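Poly(A) RNA polymerase GLD2 (Rattus norvegicus, PDB 6LBK) probably adds successive AMP units from ATP to the 3' ends of selected cytoplasmic mRNAs, and single nucleotides to certain microRNAs. Local coordinates at residues Pro89-Phe94 with Leu112-Lys117; Gln303-Arg308 with Ile326-Pro331; Ala78-Glu83 with Ser147-Arg152. The protein carries 1 engineered substitution. All blocks are in the same frame, centred on the assembly; numbering follows the deposited sequence.

Contact 1 (Pro89-Phe94 with Leu112-Lys117); sequences PQSRLF and LCLVVK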
loop_
_atom_site.group_PDB
_atom_site.type_symbol
_atom_site.label_atom_id
_atom_site.label_comp_id
_atom_site.label_asym_id
_atom_site.label_seq_id
_atom_site.Cartn_x
_atom_site.Cartn_y
_atom_site.Cartn_z
ATOM N N PRO A 89 -29.053 -5.611 -2.964
ATOM C CA PRO A 89 -29.210 -4.898 -4.237
ATOM C C PRO A 89 -28.758 -3.464 -4.169
ATOM O O PRO A 89 -28.447 -2.877 -5.213
ATOM C CB PRO A 89 -30.720 -4.971 -4.510
ATOM C CG PRO A 89 -31.207 -6.096 -3.704
ATOM C CD PRO A 89 -30.287 -6.257 -2.517
ATOM N N GLN A 90 -28.657 -2.889 -2.975
ATOM C CA GLN A 90 -28.215 -1.515 -2.844
ATOM C C GLN A 90 -26.713 -1.421 -2.644
ATOM O O GLN A 90 -26.227 -0.392 -2.160
ATOM C CB GLN A 90 -28.940 -0.828 -1.675
ATOM C CG GLN A 90 -30.372 -0.257 -1.948
ATOM C CD GLN A 90 -31.550 -1.224 -1.666
ATOM O OE1 GLN A 90 -31.361 -2.371 -1.253
ATOM N NE2 GLN A 90 -32.775 -0.721 -1.836
ATOM N N SER A 91 -25.959 -2.445 -3.051
ATOM C CA SER A 91 -24.538 -2.528 -2.739
ATOM C C SER A 91 -23.699 -2.363 -3.996
ATOM O O SER A 91 -24.128 -2.731 -5.097
ATOM C CB SER A 91 -24.186 -3.862 -2.072
ATOM O OG SER A 91 -24.310 -4.938 -2.971
ATOM N N ARG A 92 -22.511 -1.795 -3.819
ATOM C CA ARG A 92 -21.513 -1.706 -4.877
ATOM C C ARG A 92 -20.170 -2.245 -4.389
ATOM O O ARG A 92 -19.811 -2.094 -3.220
ATOM C CB ARG A 92 -21.360 -0.268 -5.363
ATOM C CG ARG A 92 -20.770 -0.136 -6.745
ATOM C CD ARG A 92 -20.671 1.327 -7.139
ATOM N NE ARG A 92 -21.982 1.976 -7.229
ATOM C CZ ARG A 92 -22.509 2.767 -6.293
ATOM N NH1 ARG A 92 -21.839 3.022 -5.173
ATOM N NH2 ARG A 92 -23.708 3.312 -6.482
ATOM N N LEU A 93 -19.393 -2.803 -5.315
ATOM C CA LEU A 93 -18.139 -3.480 -5.004
ATOM C C LEU A 93 -16.979 -2.730 -5.655
ATOM O O LEU A 93 -16.947 -2.572 -6.886
ATOM C CB LEU A 93 -18.195 -4.915 -5.516
ATOM C CG LEU A 93 -17.143 -5.878 -5.003
ATOM C CD1 LEU A 93 -17.175 -5.764 -3.521
ATOM C CD2 LEU A 93 -17.489 -7.289 -5.468
ATOM N N PHE A 94 -16.020 -2.285 -4.843
ATOM C CA PHE A 94 -14.927 -1.439 -5.312
ATOM C C PHE A 94 -13.602 -2.174 -5.254
ATOM O O PHE A 94 -13.254 -2.744 -4.211
ATOM C CB PHE A 94 -14.820 -0.174 -4.470
ATOM C CG PHE A 94 -15.869 0.828 -4.756
ATOM C CD1 PHE A 94 -17.144 0.690 -4.240
ATOM C CD2 PHE A 94 -15.573 1.940 -5.510
ATOM C CE1 PHE A 94 -18.111 1.655 -4.492
ATOM C CE2 PHE A 94 -16.538 2.900 -5.782
ATOM C CZ PHE A 94 -17.808 2.763 -5.272
ATOM N N LEU A 112 -11.110 -5.785 -2.177
ATOM C CA LEU A 112 -12.447 -5.390 -2.549
ATOM C C LEU A 112 -13.118 -4.774 -1.332
ATOM O O LEU A 112 -12.966 -5.251 -0.198
ATOM C CB LEU A 112 -13.276 -6.599 -3.070
ATOM C CG LEU A 112 -12.627 -7.360 -4.217
ATOM C CD1 LEU A 112 -13.211 -8.766 -4.382
ATOM C CD2 LEU A 112 -12.804 -6.579 -5.490
ATOM N N CYS A 113 -13.897 -3.742 -1.587
ATOM C CA CYS A 113 -14.602 -3.039 -0.542
ATOM C C CYS A 113 -16.077 -3.027 -0.930
ATOM O O CYS A 113 -16.447 -2.443 -1.961
ATOM C CB CYS A 113 -14.043 -1.643 -0.399
ATOM S SG CYS A 113 -14.973 -0.760 0.746
ATOM N N LEU A 114 -16.896 -3.669 -0.109
ATOM C CA LEU A 114 -18.345 -3.759 -0.379
ATOM C C LEU A 114 -19.037 -2.597 0.312
ATOM O O LEU A 114 -18.878 -2.454 1.490
ATOM C CB LEU A 114 -18.839 -5.110 0.128
ATOM C CG LEU A 114 -20.318 -5.395 -0.066
ATOM C CD1 LEU A 114 -20.683 -5.380 -1.530
ATOM C CD2 LEU A 114 -20.678 -6.725 0.547
ATOM N N VAL A 115 -19.737 -1.782 -0.461
ATOM C CA VAL A 115 -20.467 -0.618 0.096
ATOM C C VAL A 115 -21.949 -0.956 0.127
ATOM O O VAL A 115 -22.541 -1.135 -0.931
ATOM C CB VAL A 115 -20.242 0.617 -0.772
ATOM C CG1 VAL A 115 -20.604 1.864 -0.011
ATOM C CG2 VAL A 115 -18.804 0.676 -1.217
ATOM N N VAL A 116 -22.503 -0.965 1.328
ATOM C CA VAL A 116 -23.920 -1.311 1.571
ATOM C C VAL A 116 -24.540 -0.095 2.214
ATOM O O VAL A 116 -24.000 0.346 3.200
ATOM C CB VAL A 116 -23.966 -2.490 2.539
ATOM C CG1 VAL A 116 -25.359 -2.728 3.043
ATOM C CG2 VAL A 116 -23.413 -3.736 1.896
ATOM N N LYS A 117 -25.651 0.381 1.669
ATOM C CA LYS A 117 -26.330 1.589 2.207
ATOM C C LYS A 117 -27.142 1.227 3.453
ATOM O O LYS A 117 -26.890 1.863 4.486
ATOM C CB LYS A 117 -27.131 2.247 1.081
ATOM C CG LYS A 117 -26.366 2.289 -0.238
ATOM C CD LYS A 117 -26.975 3.129 -1.332
ATOM C CE LYS A 117 -26.342 2.860 -2.678
ATOM N NZ LYS A 117 -26.633 3.948 -3.633
#

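Contact 2 (Gln303-Arg308 with Ile326-Pro331); sequences QMISVR and ICVEEP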
loop_
_atom_site.group_PDB
_atom_site.type_symbol
_atom_site.label_atom_id
_atom_site.label_comp_id
_atom_site.label_asym_id
_atom_site.label_seq_id
_atom_site.Cartn_x
_atom_site.Cartn_y
_atom_site.Cartn_z
ATOM N N GLN A 303 8.434 10.564 17.020
ATOM C CA GLN A 303 7.721 11.169 15.904
ATOM C C GLN A 303 6.830 10.188 15.153
ATOM O O GLN A 303 6.992 8.966 15.206
ATOM C CB GLN A 303 8.666 11.861 14.916
ATOM C CG GLN A 303 9.153 13.199 15.437
ATOM C CD GLN A 303 9.689 14.076 14.342
ATOM O OE1 GLN A 303 10.313 13.591 13.400
ATOM N NE2 GLN A 303 9.464 15.384 14.463
ATOM N N MET A 304 5.880 10.782 14.443
ATOM C CA MET A 304 4.926 10.083 13.601
ATOM C C MET A 304 4.993 10.691 12.210
ATOM O O MET A 304 5.236 11.892 12.032
ATOM C CB MET A 304 3.488 10.158 14.132
ATOM C CG MET A 304 2.763 11.449 13.805
ATOM S SD MET A 304 0.978 11.304 14.065
ATOM C CE MET A 304 0.458 12.898 13.433
ATOM N N ILE A 305 4.803 9.828 11.234
ATOM C CA ILE A 305 4.926 10.160 9.821
ATOM C C ILE A 305 3.570 10.592 9.271
ATOM O O ILE A 305 2.606 9.812 9.286
ATOM C CB ILE A 305 5.471 8.954 9.050
ATOM C CG1 ILE A 305 6.993 8.857 9.265
ATOM C CG2 ILE A 305 5.028 8.978 7.573
ATOM C CD1 ILE A 305 7.500 7.432 9.227
ATOM N N SER A 306 3.486 11.832 8.780
ATOM C CA SER A 306 2.234 12.386 8.279
ATOM C C SER A 306 2.423 12.732 6.801
ATOM O O SER A 306 3.003 13.776 6.471
ATOM C CB SER A 306 1.814 13.594 9.079
ATOM O OG SER A 306 0.740 14.240 8.431
ATOM N N VAL A 307 1.983 11.818 5.918
ATOM C CA VAL A 307 1.915 12.138 4.495
ATOM C C VAL A 307 0.902 13.257 4.246
ATOM O O VAL A 307 1.056 14.043 3.302
ATOM C CB VAL A 307 1.595 10.877 3.665
ATOM C CG1 VAL A 307 1.187 11.252 2.240
ATOM C CG2 VAL A 307 2.804 9.902 3.628
ATOM N N ARG A 308 -0.158 13.343 5.062
ATOM C CA ARG A 308 -1.109 14.436 4.883
ATOM C C ARG A 308 -0.424 15.781 5.074
ATOM O O ARG A 308 -0.726 16.749 4.366
ATOM C CB ARG A 308 -2.292 14.300 5.850
ATOM C CG ARG A 308 -3.326 15.438 5.743
ATOM C CD ARG A 308 -4.462 15.325 6.766
ATOM N NE ARG A 308 -4.407 16.429 7.723
ATOM C CZ ARG A 308 -4.868 17.662 7.490
ATOM N NH1 ARG A 308 -4.768 18.603 8.421
ATOM N NH2 ARG A 308 -5.429 17.957 6.323
ATOM N N ILE A 326 5.992 2.177 16.295
ATOM C CA ILE A 326 6.006 2.856 15.010
ATOM C C ILE A 326 4.673 3.580 14.869
ATOM O O ILE A 326 3.619 3.017 15.197
ATOM C CB ILE A 326 6.245 1.863 13.853
ATOM C CG1 ILE A 326 7.518 1.054 14.099
ATOM C CG2 ILE A 326 6.380 2.577 12.496
ATOM C CD1 ILE A 326 7.901 0.170 12.955
ATOM N N CYS A 327 4.731 4.854 14.471
ATOM C CA CYS A 327 3.558 5.724 14.349
ATOM C C CYS A 327 3.493 6.328 12.945
ATOM O O CYS A 327 4.227 7.269 12.645
ATOM C CB CYS A 327 3.585 6.828 15.391
ATOM S SG CYS A 327 3.480 6.256 17.074
ATOM N N VAL A 328 2.607 5.813 12.098
ATOM C CA VAL A 328 2.340 6.370 10.771
ATOM C C VAL A 328 0.877 6.844 10.724
ATOM O O VAL A 328 -0.038 6.061 10.988
ATOM C CB VAL A 328 2.625 5.339 9.673
ATOM C CG1 VAL A 328 2.519 5.972 8.307
ATOM C CG2 VAL A 328 3.967 4.689 9.898
ATOM N N GLU A 329 0.659 8.136 10.465
ATOM C CA GLU A 329 -0.684 8.710 10.486
ATOM C C GLU A 329 -1.431 8.360 9.197
ATOM O O GLU A 329 -0.965 8.675 8.098
ATOM C CB GLU A 329 -0.627 10.227 10.661
ATOM C CG GLU A 329 -1.999 10.904 10.780
ATOM C CD GLU A 329 -1.950 12.442 10.667
ATOM O OE1 GLU A 329 -2.571 13.140 11.513
ATOM O OE2 GLU A 329 -1.307 12.961 9.729
ATOM N N GLU A 330 -2.574 7.689 9.317
ATOM C CA GLU A 330 -3.434 7.548 8.151
ATOM C C GLU A 330 -3.794 8.957 7.673
ATOM O O GLU A 330 -4.039 9.837 8.501
ATOM C CB GLU A 330 -4.680 6.722 8.506
ATOM C CG GLU A 330 -5.219 5.768 7.432
ATOM C CD GLU A 330 -5.946 6.443 6.248
ATOM O OE1 GLU A 330 -6.569 7.510 6.448
ATOM O OE2 GLU A 330 -5.894 5.897 5.111
ATOM N N PRO A 331 -3.735 9.237 6.364
ATOM C CA PRO A 331 -3.972 10.621 5.903
ATOM C C PRO A 331 -5.432 11.075 5.950
ATOM O O PRO A 331 -5.669 12.288 6.050
ATOM C CB PRO A 331 -3.422 10.629 4.470
ATOM C CG PRO A 331 -3.344 9.227 4.067
ATOM C CD PRO A 331 -3.222 8.373 5.296
HETATM O O HOH W 1 -2.549 15.714 9.717
#

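Contact 3 (Ala78-Glu83 with Ser147-Arg152); sequences AQLQRE and SGYIER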
loop_
_atom_site.group_PDB
_atom_site.type_symbol
_atom_site.label_atom_id
_atom_site.label_comp_id
_atom_site.label_asym_id
_atom_site.label_seq_id
_atom_site.Cartn_x
_atom_site.Cartn_y
_atom_site.Cartn_z
ATOM N N ALA A 78 -16.530 -7.129 -11.104
ATOM C CA ALA A 78 -17.855 -6.942 -11.689
ATOM C C ALA A 78 -18.741 -8.180 -11.519
ATOM O O ALA A 78 -19.927 -8.053 -11.169
ATOM C CB ALA A 78 -17.709 -6.580 -13.157
ATOM N N GLN A 79 -18.190 -9.392 -11.729
ATOM C CA GLN A 79 -19.018 -10.595 -11.558
ATOM C C GLN A 79 -19.462 -10.750 -10.115
ATOM O O GLN A 79 -20.603 -11.118 -9.841
ATOM C CB GLN A 79 -18.280 -11.863 -12.011
ATOM C CG GLN A 79 -18.991 -13.169 -11.661
ATOM C CD GLN A 79 -20.320 -13.369 -12.432
ATOM O OE1 GLN A 79 -20.492 -12.877 -13.546
ATOM N NE2 GLN A 79 -21.240 -14.114 -11.844
ATOM N N LEU A 80 -18.579 -10.472 -9.176
ATOM C CA LEU A 80 -18.965 -10.613 -7.788
ATOM C C LEU A 80 -19.955 -9.531 -7.374
ATOM O O LEU A 80 -20.836 -9.791 -6.558
ATOM C CB LEU A 80 -17.724 -10.617 -6.903
ATOM C CG LEU A 80 -16.962 -11.936 -7.015
ATOM C CD1 LEU A 80 -15.866 -11.996 -5.964
ATOM C CD2 LEU A 80 -17.896 -13.150 -6.880
ATOM N N GLN A 81 -19.814 -8.305 -7.879
ATOM C CA GLN A 81 -20.807 -7.294 -7.546
ATOM C C GLN A 81 -22.191 -7.739 -7.997
ATOM O O GLN A 81 -23.154 -7.725 -7.227
ATOM C CB GLN A 81 -20.475 -5.974 -8.207
ATOM C CG GLN A 81 -21.512 -4.965 -7.869
ATOM C CD GLN A 81 -21.179 -3.660 -8.467
ATOM O OE1 GLN A 81 -20.192 -3.016 -8.074
ATOM N NE2 GLN A 81 -21.982 -3.237 -9.438
ATOM N N ARG A 82 -22.293 -8.135 -9.260
ATOM C CA ARG A 82 -23.519 -8.719 -9.768
ATOM C C ARG A 82 -24.004 -9.824 -8.840
ATOM O O ARG A 82 -25.189 -9.894 -8.485
ATOM C CB ARG A 82 -23.225 -9.243 -11.166
ATOM C CG ARG A 82 -24.358 -9.625 -11.997
ATOM C CD ARG A 82 -23.772 -9.845 -13.337
ATOM N NE ARG A 82 -23.430 -11.236 -13.618
ATOM C CZ ARG A 82 -24.245 -12.077 -14.252
ATOM N NH1 ARG A 82 -23.846 -13.318 -14.496
ATOM N NH2 ARG A 82 -25.456 -11.675 -14.636
ATOM N N GLU A 83 -23.089 -10.696 -8.429
ATOM C CA GLU A 83 -23.473 -11.842 -7.617
ATOM C C GLU A 83 -23.958 -11.400 -6.226
ATOM O O GLU A 83 -24.976 -11.898 -5.728
ATOM C CB GLU A 83 -22.280 -12.806 -7.550
ATOM C CG GLU A 83 -22.632 -14.267 -7.306
ATOM C CD GLU A 83 -22.675 -15.198 -8.552
ATOM O OE1 GLU A 83 -21.768 -15.195 -9.411
ATOM O OE2 GLU A 83 -23.624 -15.984 -8.641
ATOM N N SER A 147 -19.488 -21.679 -4.985
ATOM C CA SER A 147 -18.400 -22.645 -4.885
ATOM C C SER A 147 -17.854 -23.120 -6.230
ATOM O O SER A 147 -16.774 -23.725 -6.252
ATOM C CB SER A 147 -18.875 -23.847 -4.074
ATOM O OG SER A 147 -19.854 -24.583 -4.785
ATOM N N GLY A 148 -18.550 -22.862 -7.344
ATOM C CA GLY A 148 -18.062 -23.325 -8.637
ATOM C C GLY A 148 -16.806 -22.620 -9.123
ATOM O O GLY A 148 -16.011 -23.205 -9.869
ATOM N N TYR A 149 -16.601 -21.369 -8.714
ATOM C CA TYR A 149 -15.443 -20.629 -9.196
ATOM C C TYR A 149 -14.796 -19.790 -8.102
ATOM O O TYR A 149 -13.966 -18.922 -8.408
ATOM C CB TYR A 149 -15.844 -19.736 -10.368
ATOM C CG TYR A 149 -16.821 -18.649 -10.001
ATOM C CD1 TYR A 149 -18.179 -18.901 -9.919
ATOM C CD2 TYR A 149 -16.373 -17.359 -9.744
ATOM C CE1 TYR A 149 -19.067 -17.902 -9.589
ATOM C CE2 TYR A 149 -17.252 -16.354 -9.417
ATOM C CZ TYR A 149 -18.599 -16.628 -9.351
ATOM O OH TYR A 149 -19.466 -15.615 -9.029
ATOM N N ILE A 150 -15.151 -20.011 -6.844
ATOM C CA ILE A 150 -14.622 -19.261 -5.720
ATOM C C ILE A 150 -14.105 -20.281 -4.710
ATOM O O ILE A 150 -14.902 -20.960 -4.046
ATOM C CB ILE A 150 -15.692 -18.350 -5.111
ATOM C CG1 ILE A 150 -15.967 -17.198 -6.060
ATOM C CG2 ILE A 150 -15.265 -17.787 -3.784
ATOM C CD1 ILE A 150 -16.820 -16.153 -5.437
ATOM N N GLU A 151 -12.776 -20.403 -4.606
ATOM C CA GLU A 151 -12.130 -21.434 -3.802
ATOM C C GLU A 151 -11.867 -20.958 -2.389
ATOM O O GLU A 151 -11.472 -19.805 -2.173
ATOM C CB GLU A 151 -10.805 -21.891 -4.411
ATOM C CG GLU A 151 -10.915 -23.036 -5.385
ATOM C CD GLU A 151 -9.557 -23.608 -5.775
ATOM O OE1 GLU A 151 -8.526 -23.136 -5.235
ATOM O OE2 GLU A 151 -9.522 -24.536 -6.616
ATOM N N ARG A 152 -12.069 -21.861 -1.430
ATOM C CA ARG A 152 -11.638 -21.729 -0.041
ATOM C C ARG A 152 -11.933 -20.345 0.575
ATOM O O ARG A 152 -11.004 -19.671 1.028
ATOM C CB ARG A 152 -10.151 -22.050 0.057
ATOM C CG ARG A 152 -9.785 -23.484 -0.265
ATOM C CD ARG A 152 -8.284 -23.698 -0.076
ATOM N NE ARG A 152 -7.904 -25.105 -0.151
ATOM C CZ ARG A 152 -6.668 -25.561 0.052
ATOM N NH1 ARG A 152 -5.680 -24.723 0.338
ATOM N NH2 ARG A 152 -6.420 -26.859 -0.031
#

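Contact 1 (Pro89-Phe94 with Leu112-Lys117)
Val115 and Arg92 form an antiparallel hydrogen-bonded pair: Val115 N reaches Arg92 O at 2.8 Å with a nearly straight N-H (174°), and Arg92 N returns a bond to Val115 O at 3.0 Å. Phe94 and Cys113 repeat the exchange, both Phe94 N to Cys113 O and Cys113 N to Phe94 O measuring 2.9 Å. The strand segments run 163° apart and belong to the sheet of the palm, with 91-96 at its edge. On the face bearing Phe94, CG sits beside the backbone N (chi1 -75°), which leans the ring back along its strand to Val115; Val115 CG2 meets Phe94 CD1 obliquely at 3.4 Å, while Cys113 O lies in the ring plane at its edge. Ile184 of helix 182-194 touches the Phe94, Cys113 and Val115 side chains. On the reverse face Leu93 CD1 packs 4.1 Å from Leu114 CD1, and helix 67-85 lies against both leucines. At the outer end Lys117 NZ stands 4.1 Å from Arg92 NH2, two like charges that probably repel mildly. The chemistry divides: main-chain bonds set the register and apolar side chains pack on both faces, on a strand whose Asp111, with Asp109, probably binds the catalytic magnesium.

Contact 2 (Gln303-Arg308 with Ile326-Pro331)
Cys327 opens the pairing with both side chain and backbone: its CB lies 3.6 Å from Met304 CB, and its O accepts a hydrogen bond from Ile305 N at 3.0 Å. Val328 then pairs in parallel with Ile305; the two side chains lie alongside, pointing the same way, with Val328 CG1 4.0 Å from Ile305 CG2. Glu329 carries most of the polar chemistry. Its N binds Ile305 O at 2.8 Å, and CG anti to the backbone N (chi1 -176°) sends the extended chain out to Ser306, whose OG donates to Glu329 OE2 at 2.7 Å, nearly along the C-O axis. Ser306 OG also accepts a hydrogen bond from Glu309 N. Water 1 accepts from Arg308 NE at 2.8 Å and probably donates to Glu329 OE2 at 3.0 Å, a bridge between opposite charges. Met304 crosses the glutamate chain and brings its CE up to the carboxylate. Pro331 ends the walk, its CB 4.1 Å from Arg308 CB. Within this PAP-associated region, strand 303-306 is the middle of three, flanked by 311-314 and 328-329; helix 226-239 packs on Ile305 through Met232 and His235, on Val328 through Leu231 and on Pro331 through Tyr227.

Contact 3 (Ala78-Glu83 with Ser147-Arg152)
Tyr149 has CG set between its backbone N and carbonyl carbon (chi1 65°), which throws the phenol out toward the helix, where Glu83 and Gln79, one turn apart, both bend at chi2 (67° in Gln79) to bring their polar ends to it. This is helix-on-sheet packing in the palm of the nucleotidyltransferase fold: helix 67-85 against the start of edge strand 150-156. Tyr149 OH donates a hydrogen bond to Glu83 OE1, modelled at 2.4 Å, so short that the exact length is doubtful. The carboxylate and the phenol come from opposite directions, with OE1 near the ring plane at its edge and the two planes 45° apart. A second donor grips the same oxygen: Gln79 NE2 reaches Glu83 OE1 at 2.7 Å from above the carboxylate plane, with that oxygen close to the Gln79 amide plane. Gln79 OE1 is in turn met by Arg82 NE at 3.4 Å, a weak bond, and Gln79 CG lies 3.6 Å from Tyr149 OH. With an alanine in place of Gln79, Glu83 OE1 would probably keep the phenol but lose the amide donor, its carboxylate freer to turn. Beside this polar group the contact becomes apolar. Leu80 slides past the phenol in the opposite sense, its CD2 4.1 Å from Tyr149 CE2, while Phe142 of helix 128-144 and Phe165 of strand 162-167 touch both Leu80 and Ile150. These two aliphatic chains meet tip to tip, Leu80 CD2 standing 3.5 Å from Ile150 CD1.

From the N terminus, helix 67-85 opens contact 3 and leads through a short loop into strand 91-96, which opens contact 1. Strand 110-116 closes contact 1 as a short loop; the chain then goes through helix 128-144 before 147-152 closes contact 3, so the wider loop encloses the shorter one. The two touch where helix meets edge strand: Gln81 OE1 lies 2.9 Å from Leu93 N, a probable hydrogen bond, and Leu80 packs on Leu93. Contact 3 ties the helix to strand 150-156, these touches to 91-96. Contact 2 follows in series as a separate loop in the PAP-associated region, its centre about 29 Å from that of contact 1 and 36 Å from that of contact 3, touching neither.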